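Local coordinates for protein putative NAD(P)H-flavin oxidoreductase (Streptococcus pyogenes serotype M1, PDB 2HAY) that binds FMN and probably works as an NAD(P)H-dependent oxidoreductase of the nitroreductase family, at residues Ala94-Pro99 / Phe126-Met131; Ile49-Trp54 / Phe141-Lys146. One frame throughout, in Å; residues are numbered along the deposited sequence.

Interaction 1. Residues Ala94-Pro99 / Phe126-Met131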
ATOM      1  N   ALA B  94      14.025   8.711   7.646  1.00 26.87           N
ATOM      2  CA  ALA B  94      13.901   7.582   8.571  1.00 27.00           C
ATOM      3  C   ALA B  94      15.063   6.614   8.374  1.00 26.81           C
ATOM      4  O   ALA B  94      14.853   5.445   8.067  1.00 27.13           O
ATOM      5  CB  ALA B  94      12.497   6.897   8.411  1.00 26.90           C
ATOM      6  N   ARG B  95      16.292   7.113   8.573  1.00 26.54           N
ATOM      7  CA  ARG B  95      17.509   6.329   8.429  1.00 26.12           C
ATOM      8  C   ARG B  95      17.659   5.437   9.665  1.00 27.02           C
ATOM      9  O   ARG B  95      17.134   5.759  10.728  1.00 26.62           O
ATOM     10  CB  ARG B  95      18.717   7.281   8.310  1.00 25.92           C
ATOM     11  CG  ARG B  95      19.946   6.685   7.608  1.00 26.83           C
ATOM     12  CD  ARG B  95      20.975   7.781   7.287  1.00 25.66           C
ATOM     13  NE  ARG B  95      22.206   7.232   6.750  1.00 25.83           N
ATOM     14  CZ  ARG B  95      23.259   6.854   7.479  1.00 26.95           C
ATOM     15  NH1 ARG B  95      23.246   6.968   8.811  1.00 26.14           N
ATOM     16  NH2 ARG B  95      24.327   6.344   6.874  1.00 24.77           N
ATOM     17  N   TYR B  96      18.390   4.333   9.538  1.00 27.04           N
ATOM     18  CA  TYR B  96      18.552   3.381  10.640  1.00 27.80           C
ATOM     19  C   TYR B  96      18.987   4.029  11.968  1.00 28.20           C
ATOM     20  O   TYR B  96      18.610   3.539  13.035  1.00 27.87           O
ATOM     21  CB  TYR B  96      19.515   2.237  10.265  1.00 27.29           C
ATOM     22  CG  TYR B  96      20.921   2.693   9.959  1.00 27.92           C
ATOM     23  CD1 TYR B  96      21.276   3.085   8.673  1.00 26.67           C
ATOM     24  CD2 TYR B  96      21.892   2.740  10.961  1.00 26.55           C
ATOM     25  CE1 TYR B  96      22.553   3.533   8.397  1.00 26.96           C
ATOM     26  CE2 TYR B  96      23.194   3.203  10.694  1.00 27.30           C
ATOM     27  CZ  TYR B  96      23.511   3.577   9.412  1.00 26.74           C
ATOM     28  OH  TYR B  96      24.783   4.013   9.129  1.00 29.36           O
ATOM     29  N   ASP B  97      19.750   5.132  11.907  1.00 28.52           N
ATOM     30  CA  ASP B  97      20.242   5.763  13.134  1.00 28.63           C
ATOM     31  C   ASP B  97      19.451   6.994  13.579  1.00 29.32           C
ATOM     32  O   ASP B  97      19.887   7.719  14.471  1.00 29.76           O
ATOM     33  CB  ASP B  97      21.737   6.082  13.011  1.00 29.33           C
ATOM     34  CG  ASP B  97      22.035   7.049  11.884  1.00 29.89           C
ATOM     35  OD1 ASP B  97      23.067   7.750  11.953  1.00 31.07           O
ATOM     36  OD2 ASP B  97      21.215   7.121  10.944  1.00 29.80           O
ATOM     37  N   SER B  98      18.295   7.223  12.952  1.00 29.69           N
ATOM     38  CA  SER B  98      17.420   8.364  13.254  1.00 30.39           C
ATOM     39  C   SER B  98      16.673   8.177  14.578  1.00 30.64           C
ATOM     40  O   SER B  98      16.525   7.045  15.056  1.00 31.15           O
ATOM     41  CB  SER B  98      16.388   8.538  12.151  1.00 29.64           C
ATOM     42  OG  SER B  98      15.461   7.463  12.189  1.00 30.68           O
ATOM     43  N   PRO B  99      16.219   9.288  15.183  1.00 31.02           N
ATOM     44  CA  PRO B  99      15.390   9.236  16.399  1.00 30.86           C
ATOM     45  C   PRO B  99      14.087   8.470  16.166  1.00 30.41           C
ATOM     46  O   PRO B  99      13.690   7.684  17.023  1.00 30.64           O
ATOM     47  CB  PRO B  99      15.129  10.719  16.723  1.00 30.72           C
ATOM     48  CG  PRO B  99      16.254  11.461  16.060  1.00 31.48           C
ATOM     49  CD  PRO B  99      16.508  10.678  14.781  1.00 31.04           C
ATOM     50  N   PHE B 126      19.866  -3.744   6.607  1.00 26.33           N
ATOM     51  CA  PHE B 126      18.608  -3.692   5.869  1.00 26.05           C
ATOM     52  C   PHE B 126      18.550  -2.459   4.950  1.00 26.13           C
ATOM     53  O   PHE B 126      18.205  -2.580   3.776  1.00 26.59           O
ATOM     54  CB  PHE B 126      17.411  -3.709   6.823  1.00 26.01           C
ATOM     55  CG  PHE B 126      16.076  -3.477   6.147  1.00 27.13           C
ATOM     56  CD1 PHE B 126      15.321  -2.331   6.427  1.00 29.25           C
ATOM     57  CD2 PHE B 126      15.558  -4.421   5.239  1.00 26.17           C
ATOM     58  CE1 PHE B 126      14.060  -2.129   5.805  1.00 31.09           C
ATOM     59  CE2 PHE B 126      14.324  -4.235   4.610  1.00 26.00           C
ATOM     60  CZ  PHE B 126      13.568  -3.102   4.885  1.00 27.83           C
ATOM     61  N   GLN B 127      18.896  -1.284   5.469  1.00 26.19           N
ATOM     62  CA  GLN B 127      18.872  -0.060   4.648  1.00 26.91           C
ATOM     63  C   GLN B 127      20.060   0.087   3.698  1.00 27.19           C
ATOM     64  O   GLN B 127      19.926   0.663   2.630  1.00 27.38           O
ATOM     65  CB  GLN B 127      18.753   1.183   5.529  1.00 26.71           C
ATOM     66  CG  GLN B 127      17.401   1.287   6.277  1.00 26.19           C
ATOM     67  CD  GLN B 127      17.161   2.675   6.846  1.00 26.19           C
ATOM     68  OE1 GLN B 127      18.093   3.466   6.981  1.00 23.49           O
ATOM     69  NE2 GLN B 127      15.914   2.979   7.172  1.00 24.74           N
ATOM     70  N   LYS B 128      21.223  -0.424   4.084  1.00 27.97           N
ATOM     71  CA  LYS B 128      22.423  -0.281   3.270  1.00 28.47           C
ATOM     72  C   LYS B 128      22.523  -1.365   2.193  1.00 29.41           C
ATOM     73  O   LYS B 128      22.911  -1.075   1.062  1.00 30.16           O
ATOM     74  CB  LYS B 128      23.689  -0.313   4.133  1.00 28.30           C
ATOM     75  CG  LYS B 128      23.880   0.884   5.027  1.00 27.75           C
ATOM     76  CD  LYS B 128      25.272   0.917   5.653  1.00 28.35           C
ATOM     77  CE  LYS B 128      25.517   2.317   6.232  1.00 30.31           C
ATOM     78  NZ  LYS B 128      26.555   2.310   7.290  1.00 29.18           N
ATOM     79  N   GLU B 129      22.125  -2.589   2.539  0.50 29.47           N
ATOM     80  CA  GLU B 129      22.371  -3.746   1.677  0.50 29.66           C
ATOM     81  C   GLU B 129      21.109  -4.374   1.063  0.50 29.68           C
ATOM     82  O   GLU B 129      21.065  -4.587  -0.146  0.50 29.68           O
ATOM     83  CB  GLU B 129      23.241  -4.773   2.415  0.50 29.64           C
ATOM     84  CG  GLU B 129      24.646  -4.215   2.743  0.50 29.93           C
ATOM     85  CD  GLU B 129      25.119  -4.558   4.145  0.50 31.06           C
ATOM     86  OE1 GLU B 129      25.137  -5.771   4.473  0.50 29.77           O
ATOM     87  OE2 GLU B 129      25.477  -3.610   4.906  0.50 29.44           O
ATOM     88  N   ASP B 130      20.087  -4.634   1.879  1.00 29.65           N
ATOM     89  CA  ASP B 130      18.814  -5.236   1.407  1.00 29.93           C
ATOM     90  C   ASP B 130      18.026  -4.319   0.489  1.00 30.93           C
ATOM     91  O   ASP B 130      17.603  -4.740  -0.573  1.00 30.83           O
ATOM     92  CB  ASP B 130      17.934  -5.698   2.571  1.00 29.28           C
ATOM     93  CG  ASP B 130      18.622  -6.720   3.432  1.00 28.93           C
ATOM     94  OD1 ASP B 130      19.557  -7.344   2.938  1.00 28.05           O
ATOM     95  OD2 ASP B 130      18.251  -6.901   4.604  1.00 30.62           O
HETATM   96  N   MSE B 131      17.871  -3.057   0.896  1.00 31.83           N
HETATM   97  CA  MSE B 131      17.047  -2.078   0.162  1.00 34.32           C
HETATM   98  C   MSE B 131      17.857  -0.971  -0.524  1.00 33.51           C
HETATM   99  O   MSE B 131      17.298  -0.196  -1.300  1.00 32.99           O
HETATM  100  CB  MSE B 131      16.014  -1.441   1.097  1.00 32.93           C
HETATM  101  CG  MSE B 131      14.930  -2.406   1.593  1.00 34.96           C
HETATM  102 SE   MSE B 131      13.124  -1.674   1.372  0.55 41.16          SE
HETATM  103  CE  MSE B 131      13.272  -1.780  -0.550  1.00 35.99           C
TER
HETATM  104  O   HOH W   1      27.215   5.287   7.416  1.00 37.24           O
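Q127 reaches out from helix 116-130 and lays its carboxamide against the backbone of A94-Y96, at the start of the loop turn, using both ends of the group. Q127 NE2 gives a nearly straight hydrogen bond to A94 O at 2.8 Å (165° at the hydrogen), with the oxygen lying in the amide plane. This bond sets the amide's orientation, and a weak, bent bond from Y96 N to Q127 OE1 agrees with it. The Y96 ring stands almost upright to the amide, planes 80° apart, its edge atom Y96 CD1 3.6 Å from Q127 OE1. The next helix residue, K128, crosses the far end of that ring with its chain extended, and K128 NZ donates to Y96 OH at 3.1 Å. The extended R95 chain brings one guanidinium face to the Y96 ring, Y96 CE1 3.4 Å above the R95 guanidinium plane and off toward its rim; R95 NH1 forms a salt bridge with D97 OD2. A water accepts from both R95 NH2 and K128 NZ, whose charges also meet D135 and E124 in salt bridges. The loop is a type I beta turn, R95 to S98, that leads into helix 99-106, N-capped by S98, and a glutamine side chain fastens it to helix 116-130.

Interaction 2. Residues Ile49-Trp54 / Phe141-Lys146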
ATOM      1  N   ILE B  49       9.035  -2.625   9.996  1.00 26.84           N
ATOM      2  CA  ILE B  49       9.700  -2.505  11.283  1.00 27.06           C
ATOM      3  C   ILE B  49       8.910  -1.742  12.366  1.00 26.77           C
ATOM      4  O   ILE B  49       9.491  -1.266  13.329  1.00 27.01           O
ATOM      5  CB  ILE B  49      11.215  -2.012  11.158  1.00 27.29           C
ATOM      6  CG1 ILE B  49      11.332  -0.533  10.784  1.00 28.59           C
ATOM      7  CG2 ILE B  49      12.035  -2.897  10.200  1.00 28.07           C
ATOM      8  CD1 ILE B  49      12.758  -0.006  10.930  1.00 28.95           C
ATOM      9  N   GLY B  50       7.597  -1.630  12.218  1.00 27.08           N
ATOM     10  CA  GLY B  50       6.771  -0.968  13.252  1.00 26.92           C
ATOM     11  C   GLY B  50       7.054   0.531  13.406  1.00 26.91           C
ATOM     12  O   GLY B  50       6.801   1.114  14.456  1.00 26.49           O
ATOM     13  N   LEU B  51       7.603   1.142  12.364  1.00 26.21           N
ATOM     14  CA  LEU B  51       8.033   2.531  12.419  1.00 26.07           C
ATOM     15  C   LEU B  51       6.848   3.498  12.557  1.00 26.18           C
ATOM     16  O   LEU B  51       6.946   4.482  13.278  1.00 26.27           O
ATOM     17  CB  LEU B  51       8.836   2.901  11.161  1.00 25.68           C
ATOM     18  CG  LEU B  51       9.401   4.340  11.195  1.00 26.39           C
ATOM     19  CD1 LEU B  51      10.384   4.516  12.353  1.00 27.60           C
ATOM     20  CD2 LEU B  51      10.082   4.644   9.888  1.00 28.33           C
ATOM     21  N   GLU B  52       5.753   3.232  11.833  1.00 25.28           N
ATOM     22  CA  GLU B  52       4.589   4.132  11.843  1.00 25.10           C
ATOM     23  C   GLU B  52       5.018   5.576  11.529  1.00 24.41           C
ATOM     24  O   GLU B  52       4.566   6.536  12.185  1.00 23.89           O
ATOM     25  CB  GLU B  52       3.854   4.082  13.193  1.00 24.26           C
ATOM     26  CG  GLU B  52       3.454   2.718  13.661  1.00 24.98           C
ATOM     27  CD  GLU B  52       3.017   2.746  15.101  1.00 26.67           C
ATOM     28  OE1 GLU B  52       3.720   2.158  15.972  1.00 28.40           O
ATOM     29  OE2 GLU B  52       1.984   3.387  15.374  1.00 28.25           O
ATOM     30  N   GLY B  53       5.881   5.720  10.527  1.00 23.61           N
ATOM     31  CA  GLY B  53       6.345   7.028  10.082  1.00 23.22           C
ATOM     32  C   GLY B  53       5.321   7.652   9.165  1.00 23.82           C
ATOM     33  O   GLY B  53       5.557   7.865   7.967  1.00 23.06           O
ATOM     34  N   TRP B  54       4.147   7.928   9.716  1.00 23.86           N
ATOM     35  CA  TRP B  54       3.031   8.381   8.878  1.00 23.40           C
ATOM     36  C   TRP B  54       2.056   9.163   9.729  1.00 23.97           C
ATOM     37  O   TRP B  54       2.061   9.035  10.981  1.00 24.26           O
ATOM     38  CB  TRP B  54       2.317   7.181   8.221  1.00 23.56           C
ATOM     39  CG  TRP B  54       1.828   6.072   9.183  1.00 23.35           C
ATOM     40  CD1 TRP B  54       1.501   6.209  10.524  1.00 22.85           C
ATOM     41  CD2 TRP B  54       1.581   4.696   8.856  1.00 22.96           C
ATOM     42  NE1 TRP B  54       1.066   5.015  11.027  1.00 23.75           N
ATOM     43  CE2 TRP B  54       1.109   4.064  10.038  1.00 24.16           C
ATOM     44  CE3 TRP B  54       1.705   3.934   7.677  1.00 24.91           C
ATOM     45  CZ2 TRP B  54       0.774   2.710  10.086  1.00 23.45           C
ATOM     46  CZ3 TRP B  54       1.371   2.576   7.723  1.00 24.99           C
ATOM     47  CH2 TRP B  54       0.896   1.980   8.922  1.00 23.77           C
ATOM     48  N   PHE B 141      12.315   8.283   1.809  1.00 26.86           N
ATOM     49  CA  PHE B 141      10.992   8.865   1.835  1.00 26.90           C
ATOM     50  C   PHE B 141      10.020   7.966   1.109  1.00 27.01           C
ATOM     51  O   PHE B 141       8.892   7.735   1.591  1.00 27.34           O
ATOM     52  CB  PHE B 141      10.961  10.289   1.229  1.00 26.77           C
ATOM     53  CG  PHE B 141       9.571  10.830   1.130  1.00 27.78           C
ATOM     54  CD1 PHE B 141       8.904  11.276   2.287  1.00 24.53           C
ATOM     55  CD2 PHE B 141       8.880  10.791  -0.085  1.00 29.70           C
ATOM     56  CE1 PHE B 141       7.612  11.696   2.240  1.00 24.43           C
ATOM     57  CE2 PHE B 141       7.545  11.232  -0.152  1.00 31.35           C
ATOM     58  CZ  PHE B 141       6.914  11.697   1.019  1.00 28.10           C
ATOM     59  N   ASP B 142      10.428   7.478  -0.068  1.00 26.80           N
ATOM     60  CA  ASP B 142       9.557   6.620  -0.873  1.00 25.90           C
ATOM     61  C   ASP B 142       9.276   5.323  -0.107  1.00 26.37           C
ATOM     62  O   ASP B 142       8.176   4.780  -0.179  1.00 26.83           O
ATOM     63  CB  ASP B 142      10.150   6.383  -2.266  1.00 26.25           C
ATOM     64  CG  ASP B 142       9.827   7.520  -3.245  1.00 26.32           C
ATOM     65  OD1 ASP B 142       8.812   8.224  -3.059  1.00 25.17           O
ATOM     66  OD2 ASP B 142      10.558   7.702  -4.237  1.00 26.04           O
ATOM     67  N   TRP B 143      10.239   4.879   0.703  1.00 25.04           N
ATOM     68  CA  TRP B 143      10.007   3.747   1.569  1.00 24.29           C
ATOM     69  C   TRP B 143       8.947   3.963   2.649  1.00 24.89           C
ATOM     70  O   TRP B 143       8.061   3.110   2.833  1.00 25.89           O
ATOM     71  CB  TRP B 143      11.322   3.292   2.179  1.00 24.27           C
ATOM     72  CG  TRP B 143      11.195   2.214   3.192  1.00 25.38           C
ATOM     73  CD1 TRP B 143      10.774   0.923   2.984  1.00 24.09           C
ATOM     74  CD2 TRP B 143      11.507   2.318   4.591  1.00 24.10           C
ATOM     75  NE1 TRP B 143      10.835   0.209   4.161  1.00 22.82           N
ATOM     76  CE2 TRP B 143      11.273   1.036   5.166  1.00 26.00           C
ATOM     77  CE3 TRP B 143      11.982   3.358   5.407  1.00 24.08           C
ATOM     78  CZ2 TRP B 143      11.478   0.768   6.539  1.00 22.87           C
ATOM     79  CZ3 TRP B 143      12.192   3.094   6.770  1.00 24.82           C
ATOM     80  CH2 TRP B 143      11.934   1.800   7.320  1.00 24.25           C
ATOM     81  N   THR B 144       9.001   5.080   3.373  1.00 23.97           N
ATOM     82  CA  THR B 144       7.903   5.367   4.299  1.00 23.65           C
ATOM     83  C   THR B 144       6.582   5.636   3.584  1.00 24.03           C
ATOM     84  O   THR B 144       5.497   5.235   4.079  1.00 22.75           O
ATOM     85  CB  THR B 144       8.228   6.518   5.289  1.00 23.01           C
ATOM     86  OG1 THR B 144       8.534   7.701   4.539  1.00 23.80           O
ATOM     87  CG2 THR B 144       9.432   6.146   6.131  1.00 19.76           C
ATOM     88  N   ALA B 145       6.662   6.328   2.435  1.00 25.34           N
ATOM     89  CA  ALA B 145       5.478   6.564   1.607  1.00 25.59           C
ATOM     90  C   ALA B 145       4.816   5.229   1.206  1.00 26.98           C
ATOM     91  O   ALA B 145       3.568   5.119   1.244  1.00 28.43           O
ATOM     92  CB  ALA B 145       5.797   7.438   0.395  1.00 24.40           C
ATOM     93  N   LYS B 146       5.621   4.202   0.896  1.00 27.44           N
ATOM     94  CA  LYS B 146       5.071   2.861   0.581  1.00 26.83           C
ATOM     95  C   LYS B 146       4.203   2.335   1.694  1.00 27.32           C
ATOM     96  O   LYS B 146       3.132   1.764   1.424  1.00 27.35           O
ATOM     97  CB  LYS B 146       6.152   1.831   0.314  1.00 27.00           C
ATOM     98  CG  LYS B 146       6.879   1.988  -1.011  1.00 27.07           C
ATOM     99  CD  LYS B 146       8.042   1.037  -1.118  1.00 23.51           C
ATOM    100  CE  LYS B 146       8.817   1.316  -2.382  1.00 25.50           C
ATOM    101  NZ  LYS B 146      10.018   0.433  -2.495  1.00 26.92           N
TER
HETATM  102  O   HOH W   2       5.181   5.317   6.812  1.00 14.47           O
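I49 and L51 point their side chains at W143, and both touch the six-membered part of its indole. I49 CD1 comes to the ring edge, close to its plane, at 4.1 Å from W143 CH2; the two side chains cross at about a right angle. L51 arrives obliquely, its CD2 methyl 4.1 Å from W143 CZ3 and equally far from T144 CG2, so a single methyl bridges two successive residues of helix 137-162. W143 gets there although its CB does not head for the loop: with CG anti to the backbone N (chi1 174°), the indole swings across to it. Further along, the backbone of G53 passes over T144, with G53 O 4.0 Å from T144 CB. Here a water joins the two backbones, donating to T144 O at 2.8 Å and, more weakly, to G53 O.

The next shell sets these groups in place. The indole NE1 is hydrogen-bonded to E170 of the second subunit, while F126 and Q127 pack on the ring from helix 116-130. T144 OG1 bonds to E91 O, and G53 pairs through its backbone with the same residue, which ties helix and loop to the end of strand 84-91. L51 also rests on A100, I101 and S104 of helix 99-106, and G50, which touches FMN, has its carbonyl held by R107.

Across the two segments no direct hydrogen bond forms: methyls against an indole make the join, and a water answers two carbonyl oxygens that could not pair with each other.

In the fold
Interaction 1 is nested in the chain loop that interaction 2 closes, and their centres lie 11 Å apart. They meet directly: A94 CB packs 3.6 Å from L51 CD2, and Q127 NE2 lies 3.7 Å from W143 CZ3, so the indole touched by the 49-54 loop also backs the amide that holds the 94-99 turn. M131 SE adds a contact to W143 CD1 at 3.9 Å. Interaction 2 is the nearer to the cofactor, since G50 belongs to the FMN pocket and the I49 side chain is about 6 Å from the bound FMN; the Q127 side chain is about 12 Å from it. Both contacts also touch the second subunit.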